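Local coordinates for tubulin-like protein CetZ2 (Haloferax volcanii, PDB 4B45) that binds GTP, has GTPase activity and takes part in the control of cell shape as a tubulin-like cytoskeletal protein of archaea, at residues I132-A136 with R324-F328; L161-A167 with T255-D259. All blocks are in the same frame, centred on the assembly; numbering follows the deposited sequence.

Contact 1 of 2, residues I132-A136 with R324-F328. With GSP (5'-guanosine-diphosphate-monothiophosphate), chain C.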
loop_
_atom_site.group_PDB
_atom_site.type_symbol
_atom_site.label_atom_id
_atom_site.label_comp_id
_atom_site.label_asym_id
_atom_site.label_seq_id
_atom_site.Cartn_x
_atom_site.Cartn_y
_atom_site.Cartn_z
ATOM N N ILE A 132 -4.198 1.486 6.095
ATOM C CA ILE A 132 -3.820 0.521 7.142
ATOM C C ILE A 132 -5.004 0.092 7.993
ATOM O O ILE A 132 -5.640 0.911 8.677
ATOM C CB ILE A 132 -2.719 1.070 8.059
ATOM C CG1 ILE A 132 -1.427 1.281 7.269
ATOM C CG2 ILE A 132 -2.462 0.123 9.227
ATOM C CD1 ILE A 132 -0.565 2.413 7.815
ATOM N N LEU A 133 -5.300 -1.204 7.943
ATOM C CA LEU A 133 -6.378 -1.795 8.722
ATOM C C LEU A 133 -5.880 -2.068 10.145
ATOM O O LEU A 133 -4.771 -2.564 10.323
ATOM C CB LEU A 133 -6.812 -3.100 8.052
ATOM C CG LEU A 133 -8.274 -3.529 8.147
ATOM C CD1 LEU A 133 -9.173 -2.502 7.480
ATOM C CD2 LEU A 133 -8.448 -4.911 7.512
ATOM N N PRO A 134 -6.687 -1.723 11.166
ATOM C CA PRO A 134 -6.232 -1.952 12.538
ATOM C C PRO A 134 -6.206 -3.433 12.852
ATOM O O PRO A 134 -7.016 -4.191 12.326
ATOM C CB PRO A 134 -7.321 -1.281 13.388
ATOM C CG PRO A 134 -8.543 -1.327 12.538
ATOM C CD PRO A 134 -8.047 -1.158 11.116
ATOM N N GLY A 135 -5.296 -3.847 13.719
ATOM C CA GLY A 135 -5.316 -5.215 14.191
ATOM C C GLY A 135 -6.607 -5.519 14.926
ATOM O O GLY A 135 -7.222 -4.630 15.545
ATOM N N ALA A 136 -7.007 -6.786 14.866
ATOM C CA ALA A 136 -8.238 -7.255 15.486
ATOM C C ALA A 136 -8.302 -7.048 17.007
ATOM O O ALA A 136 -9.394 -7.029 17.586
ATOM C CB ALA A 136 -8.472 -8.723 15.131
ATOM N N ARG A 324 -11.210 -11.946 6.171
ATOM C CA ARG A 324 -10.661 -10.913 7.026
ATOM C C ARG A 324 -11.455 -9.610 6.892
ATOM O O ARG A 324 -11.832 -9.012 7.905
ATOM C CB ARG A 324 -9.170 -10.694 6.698
ATOM C CG ARG A 324 -8.540 -9.452 7.346
ATOM C CD ARG A 324 -8.728 -9.401 8.867
ATOM N NE ARG A 324 -7.805 -8.430 9.446
ATOM C CZ ARG A 324 -8.086 -7.607 10.454
ATOM N NH1 ARG A 324 -9.289 -7.603 11.021
ATOM N NH2 ARG A 324 -7.152 -6.771 10.884
ATOM N N VAL A 325 -11.717 -9.182 5.654
ATOM C CA VAL A 325 -12.556 -7.999 5.427
ATOM C C VAL A 325 -13.967 -8.178 5.990
ATOM O O VAL A 325 -14.483 -7.313 6.698
ATOM C CB VAL A 325 -12.627 -7.606 3.923
ATOM C CG1 VAL A 325 -13.602 -6.440 3.709
ATOM C CG2 VAL A 325 -11.261 -7.206 3.432
ATOM N N GLU A 326 -14.585 -9.311 5.691
ATOM C CA GLU A 326 -15.932 -9.565 6.175
ATOM C C GLU A 326 -15.969 -9.657 7.697
ATOM O O GLU A 326 -16.888 -9.144 8.333
ATOM C CB GLU A 326 -16.487 -10.835 5.550
ATOM C CG GLU A 326 -16.613 -10.749 4.038
ATOM C CD GLU A 326 -16.799 -12.113 3.394
ATOM O OE1 GLU A 326 -16.489 -13.129 4.054
ATOM O OE2 GLU A 326 -17.259 -12.164 2.233
ATOM N N SER A 327 -14.969 -10.316 8.275
ATOM C CA SER A 327 -14.864 -10.389 9.722
ATOM C C SER A 327 -14.686 -8.980 10.289
ATOM O O SER A 327 -15.351 -8.599 11.253
ATOM C CB SER A 327 -13.699 -11.288 10.131
ATOM O OG SER A 327 -13.523 -11.248 11.530
ATOM N N PHE A 328 -13.805 -8.204 9.662
ATOM C CA PHE A 328 -13.543 -6.842 10.105
ATOM C C PHE A 328 -14.810 -5.976 10.116
ATOM O O PHE A 328 -15.111 -5.326 11.114
ATOM C CB PHE A 328 -12.434 -6.178 9.267
ATOM C CG PHE A 328 -12.419 -4.680 9.379
ATOM C CD1 PHE A 328 -12.051 -4.063 10.565
ATOM C CD2 PHE A 328 -12.814 -3.887 8.312
ATOM C CE1 PHE A 328 -12.068 -2.680 10.683
ATOM C CE2 PHE A 328 -12.823 -2.499 8.422
ATOM C CZ PHE A 328 -12.458 -1.900 9.617
HETATM P PG GSP C . -5.335 9.880 16.532
HETATM O O3B GSP C . -5.093 10.275 14.997
HETATM S S1G GSP C . -5.986 7.947 16.877
HETATM O O2G GSP C . -4.037 10.125 17.356
HETATM O O3G GSP C . -6.447 10.757 16.951
HETATM P PB GSP C . -4.191 9.504 13.927
HETATM O O1B GSP C . -2.837 10.134 13.707
HETATM O O2B GSP C . -4.937 9.535 12.600
HETATM P PA GSP C . -2.898 7.019 13.765
HETATM O O1A GSP C . -1.783 6.704 14.725
HETATM O O2A GSP C . -2.280 7.467 12.466
HETATM O O3A GSP C . -3.947 8.017 14.369
HETATM O "O5'" GSP C . -3.703 5.741 13.399
HETATM C "C5'" GSP C . -3.928 4.704 14.292
HETATM C "C4'" GSP C . -3.940 3.392 13.631
HETATM O "O4'" GSP C . -2.794 3.229 12.849
HETATM C "C3'" GSP C . -3.934 2.276 14.596
HETATM O "O3'" GSP C . -4.576 1.228 13.977
HETATM C "C2'" GSP C . -2.523 1.947 14.770
HETATM O "O2'" GSP C . -2.392 0.600 15.075
HETATM C "C1'" GSP C . -1.977 2.192 13.449
HETATM N N9 GSP C . -0.606 2.659 13.400
HETATM C C8 GSP C . -0.065 3.634 14.138
HETATM N N7 GSP C . 1.217 3.811 13.764
HETATM C C5 GSP C . 1.493 2.933 12.753
HETATM C C6 GSP C . 2.657 2.686 11.976
HETATM O O6 GSP C . 3.832 3.386 12.179
HETATM N N1 GSP C . 2.603 1.719 11.029
HETATM C C2 GSP C . 1.464 1.021 10.820
HETATM N N2 GSP C . 1.474 -0.007 9.772
HETATM N N3 GSP C . 0.339 1.227 11.523
HETATM C C4 GSP C . 0.339 2.193 12.515
HETATM O O HOH W 1 -9.416 -5.177 12.904
#

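Contact 2 of 2, residues L161-A167 with T255-D259. With GSP (5'-guanosine-diphosphate-monothiophosphate), chain C.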
loop_
_atom_site.group_PDB
_atom_site.type_symbol
_atom_site.label_atom_id
_atom_site.label_comp_id
_atom_site.label_asym_id
_atom_site.label_seq_id
_atom_site.Cartn_x
_atom_site.Cartn_y
_atom_site.Cartn_z
ATOM N N LEU A 161 -5.614 0.130 -1.629
ATOM C CA LEU A 161 -4.689 -0.954 -1.346
ATOM C C LEU A 161 -4.589 -1.123 0.180
ATOM O O LEU A 161 -4.161 -0.214 0.895
ATOM C CB LEU A 161 -3.323 -0.643 -1.973
ATOM C CG LEU A 161 -2.132 -1.549 -1.642
ATOM C CD1 LEU A 161 -2.437 -2.991 -1.986
ATOM C CD2 LEU A 161 -0.840 -1.059 -2.347
ATOM N N LEU A 162 -4.997 -2.278 0.685
ATOM C CA LEU A 162 -5.090 -2.466 2.129
ATOM C C LEU A 162 -3.905 -3.199 2.723
ATOM O O LEU A 162 -3.443 -4.208 2.188
ATOM C CB LEU A 162 -6.365 -3.224 2.498
ATOM C CG LEU A 162 -7.696 -2.473 2.530
ATOM C CD1 LEU A 162 -8.817 -3.420 2.991
ATOM C CD2 LEU A 162 -7.602 -1.243 3.441
ATOM N N VAL A 163 -3.436 -2.686 3.852
ATOM C CA VAL A 163 -2.440 -3.349 4.669
ATOM C C VAL A 163 -3.082 -3.772 5.978
ATOM O O VAL A 163 -3.557 -2.932 6.751
ATOM C CB VAL A 163 -1.295 -2.381 5.019
ATOM C CG1 VAL A 163 -0.302 -3.053 5.962
ATOM C CG2 VAL A 163 -0.621 -1.884 3.763
ATOM N N ASP A 164 -3.092 -5.071 6.234
ATOM C CA ASP A 164 -3.557 -5.598 7.509
ATOM C C ASP A 164 -2.385 -5.703 8.504
ATOM O O ASP A 164 -1.477 -6.518 8.317
ATOM C CB ASP A 164 -4.203 -6.964 7.265
ATOM C CG ASP A 164 -4.774 -7.590 8.524
ATOM O OD1 ASP A 164 -4.887 -6.906 9.571
ATOM O OD2 ASP A 164 -5.131 -8.785 8.456
ATOM N N ASN A 165 -2.397 -4.874 9.550
ATOM C CA ASN A 165 -1.340 -4.901 10.560
ATOM C C ASN A 165 -1.163 -6.276 11.183
ATOM O O ASN A 165 -0.051 -6.688 11.514
ATOM C CB ASN A 165 -1.610 -3.870 11.674
ATOM C CG ASN A 165 -1.110 -2.477 11.315
ATOM O OD1 ASN A 165 -0.563 -2.274 10.227
ATOM N ND2 ASN A 165 -1.301 -1.504 12.232
ATOM N N ASP A 166 -2.273 -6.978 11.364
ATOM C CA ASP A 166 -2.234 -8.337 11.886
ATOM C C ASP A 166 -1.511 -9.310 10.943
ATOM O O ASP A 166 -1.113 -10.387 11.372
ATOM C CB ASP A 166 -3.653 -8.846 12.165
ATOM C CG ASP A 166 -4.186 -8.385 13.503
ATOM O OD1 ASP A 166 -3.392 -7.860 14.313
ATOM O OD2 ASP A 166 -5.400 -8.550 13.750
ATOM N N ALA A 167 -1.339 -8.942 9.671
ATOM C CA ALA A 167 -0.669 -9.836 8.719
ATOM C C ALA A 167 0.851 -9.824 8.900
ATOM O O ALA A 167 1.559 -10.684 8.380
ATOM C CB ALA A 167 -1.029 -9.479 7.287
ATOM N N THR A 255 0.204 -12.032 1.217
ATOM C CA THR A 255 -0.582 -10.898 0.774
ATOM C C THR A 255 -0.760 -9.865 1.898
ATOM O O THR A 255 -0.839 -10.215 3.076
ATOM C CB THR A 255 -1.936 -11.387 0.268
ATOM O OG1 THR A 255 -2.781 -10.272 -0.018
ATOM C CG2 THR A 255 -2.577 -12.247 1.310
ATOM N N SER A 256 -0.806 -8.591 1.527
ATOM C CA SER A 256 -0.904 -7.506 2.499
ATOM C C SER A 256 -2.253 -7.506 3.230
ATOM O O SER A 256 -2.362 -7.013 4.360
ATOM C CB SER A 256 -0.651 -6.159 1.810
ATOM O OG SER A 256 -1.633 -5.909 0.824
ATOM N N LEU A 257 -3.263 -8.052 2.559
ATOM C CA LEU A 257 -4.570 -8.360 3.139
ATOM C C LEU A 257 -4.847 -9.870 3.029
ATOM O O LEU A 257 -4.911 -10.393 1.922
ATOM C CB LEU A 257 -5.646 -7.634 2.335
ATOM C CG LEU A 257 -7.094 -7.959 2.703
ATOM C CD1 LEU A 257 -7.442 -7.375 4.087
ATOM C CD2 LEU A 257 -8.043 -7.435 1.632
ATOM N N PRO A 258 -5.034 -10.576 4.165
ATOM C CA PRO A 258 -5.312 -12.025 4.115
ATOM C C PRO A 258 -6.568 -12.409 3.324
ATOM O O PRO A 258 -7.553 -11.659 3.300
ATOM C CB PRO A 258 -5.530 -12.397 5.591
ATOM C CG PRO A 258 -4.785 -11.355 6.356
ATOM C CD PRO A 258 -4.893 -10.088 5.550
ATOM N N ASP A 259 -6.528 -13.594 2.714
ATOM C CA ASP A 259 -7.659 -14.151 1.965
ATOM C C ASP A 259 -8.123 -13.223 0.828
ATOM O O ASP A 259 -9.314 -12.950 0.681
ATOM C CB ASP A 259 -8.821 -14.506 2.909
ATOM C CG ASP A 259 -9.852 -15.420 2.256
ATOM O OD1 ASP A 259 -9.471 -16.203 1.358
ATOM O OD2 ASP A 259 -11.044 -15.359 2.640
HETATM P PG GSP C . -5.335 9.880 16.532
HETATM O O3B GSP C . -5.093 10.275 14.997
HETATM S S1G GSP C . -5.986 7.947 16.877
HETATM O O2G GSP C . -4.037 10.125 17.356
HETATM O O3G GSP C . -6.447 10.757 16.951
HETATM P PB GSP C . -4.191 9.504 13.927
HETATM O O1B GSP C . -2.837 10.134 13.707
HETATM O O2B GSP C . -4.937 9.535 12.600
HETATM P PA GSP C . -2.898 7.019 13.765
HETATM O O1A GSP C . -1.783 6.704 14.725
HETATM O O2A GSP C . -2.280 7.467 12.466
HETATM O O3A GSP C . -3.947 8.017 14.369
HETATM O "O5'" GSP C . -3.703 5.741 13.399
HETATM C "C5'" GSP C . -3.928 4.704 14.292
HETATM C "C4'" GSP C . -3.940 3.392 13.631
HETATM O "O4'" GSP C . -2.794 3.229 12.849
HETATM C "C3'" GSP C . -3.934 2.276 14.596
HETATM O "O3'" GSP C . -4.576 1.228 13.977
HETATM C "C2'" GSP C . -2.523 1.947 14.770
HETATM O "O2'" GSP C . -2.392 0.600 15.075
HETATM C "C1'" GSP C . -1.977 2.192 13.449
HETATM N N9 GSP C . -0.606 2.659 13.400
HETATM C C8 GSP C . -0.065 3.634 14.138
HETATM N N7 GSP C . 1.217 3.811 13.764
HETATM C C5 GSP C . 1.493 2.933 12.753
HETATM C C6 GSP C . 2.657 2.686 11.976
HETATM O O6 GSP C . 3.832 3.386 12.179
HETATM N N1 GSP C . 2.603 1.719 11.029
HETATM C C2 GSP C . 1.464 1.021 10.820
HETATM N N2 GSP C . 1.474 -0.007 9.772
HETATM N N3 GSP C . 0.339 1.227 11.523
HETATM C C4 GSP C . 0.339 2.193 12.515
#

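Contact 1 of 2, residues I132-A136 with R324-F328
Leu133 divides its two methyls between Arg324 and Phe328, and in doing so ties the end of a GTPase-domain strand to a helix of the C-terminal domain. CD1 lies over one face of the phenyl ring, 3.9 Å from the Phe328 centroid and 16° off the ring normal, a CH-pi contact. CD2 rests over a face of the guanidinium, with Leu133 CD2 4.0 Å from Arg324 CZ. Pro134 closes the apolar part as its CG meets Phe328 CE1 at 4.2 Å. This apolar part is the tightly packed one, formed by buried residues. Phe328 CG stands anti to the backbone N (chi1 162°), which swings the ring off the helix toward the strand end.

The opposite character appears where Arg324 reaches the loop. Its chain, bent at its second torsion, brings NH2 to Pro134 O at 3.0 Å, a hydrogen bond well short of straight (143°), with the oxygen tilted slightly from the guanidinium plane. A water in that plane accepts from Arg324 NH1 at 3.1 Å and donates to Pro134 O at 2.7 Å, so the carbonyl is gripped twice. Ala136, exposed to solvent, only borders this polar side, its CB 4.3 Å from Arg324 NH1. The stronger partner of NH2 is Asp164, through a salt bridge. A leucine in place of Arg324 would probably leave Asp164 without its countercharge and Pro134 O without its direct side-chain donor.

On the other side of the strand end, Ile132 CD1 approaches GSP N2 at 3.7 Å. Strand 127-133 pairs with strand 159-164 through Leu133 and Val163, while Pro134 and Phe328 both pack on Gln143 and Ala146 of helix 140-156, which thereby sits against helix 323-340 as well as the strand end.

Contact 2 of 2, residues L161-A167 with T255-D259
Asp164 and Pro258 set their side chains at about a right angle, with Asp164 OD2 3.2 Å from Pro258 CD. Asp164 CB points toward the loop, 3.6 Å from Pro258 CD, and the first torsion, with CG anti to the backbone N (chi1 -178°), carries the carboxylate on to the ring. The other oxygen, OD1, is met from above the carboxylate plane by the backbone N of Asp166 at 3.2 Å, an Asx turn at the strand end; its salt-bridge partner is Arg324.

Backbone and hydroxyl join a loop of the C-terminal domain to the GTPase-domain strand that leads into the GTP-binding Asn165. Asp164 N gives a nearly straight bond (172°) to Ser256 O, 2.8 Å away. Ser256 OG, at chi1 62°, sits between its backbone N and carbonyl carbon and donates to Leu162 O at 2.8 Å, nearly along the C=O axis. It is also bonded to Leu225 N. Beside this polar pair, Leu162 CD1 and Leu257 CD2 meet at 4.3 Å.

Asn165 turns away from the loop to the guanine: its OD1 takes GSP N2 at 3.1 Å and its ND2 donates to GSP N3.

Strand 159-164 lies between strands 127-133 and 222-231, and Leu162 and Leu257 share Ile222 of the latter. Leu161 and Val163 pack on helix 175-196, while the loop 255-259 leads from helix 240-252 to strand 263-272.

Overall arrangement
Contacts 1 and 2, centred 8 Å apart, show how two joins between the same domains can share one charged link. Arg324 NH2 of contact 1 reaches Asp164 OD1 of contact 2 at 2.6 Å, a salt bridge, and Ala136 N lies 2.6 Å from Asp166 OD2, probably a hydrogen bond. The strands of the two contacts, 127-133 and 159-164, are neighbours in the central sheet. Both contacts also touch GSP, Ile132 and Asn165 each lying beside the guanine. These two pocket residues pack on each other, with Ile132 CG2 3.2 Å from Asn165 OD1. The GTP-binding residue Glu138 follows closely after 132-136, bonding Gly135 N as well as GSP.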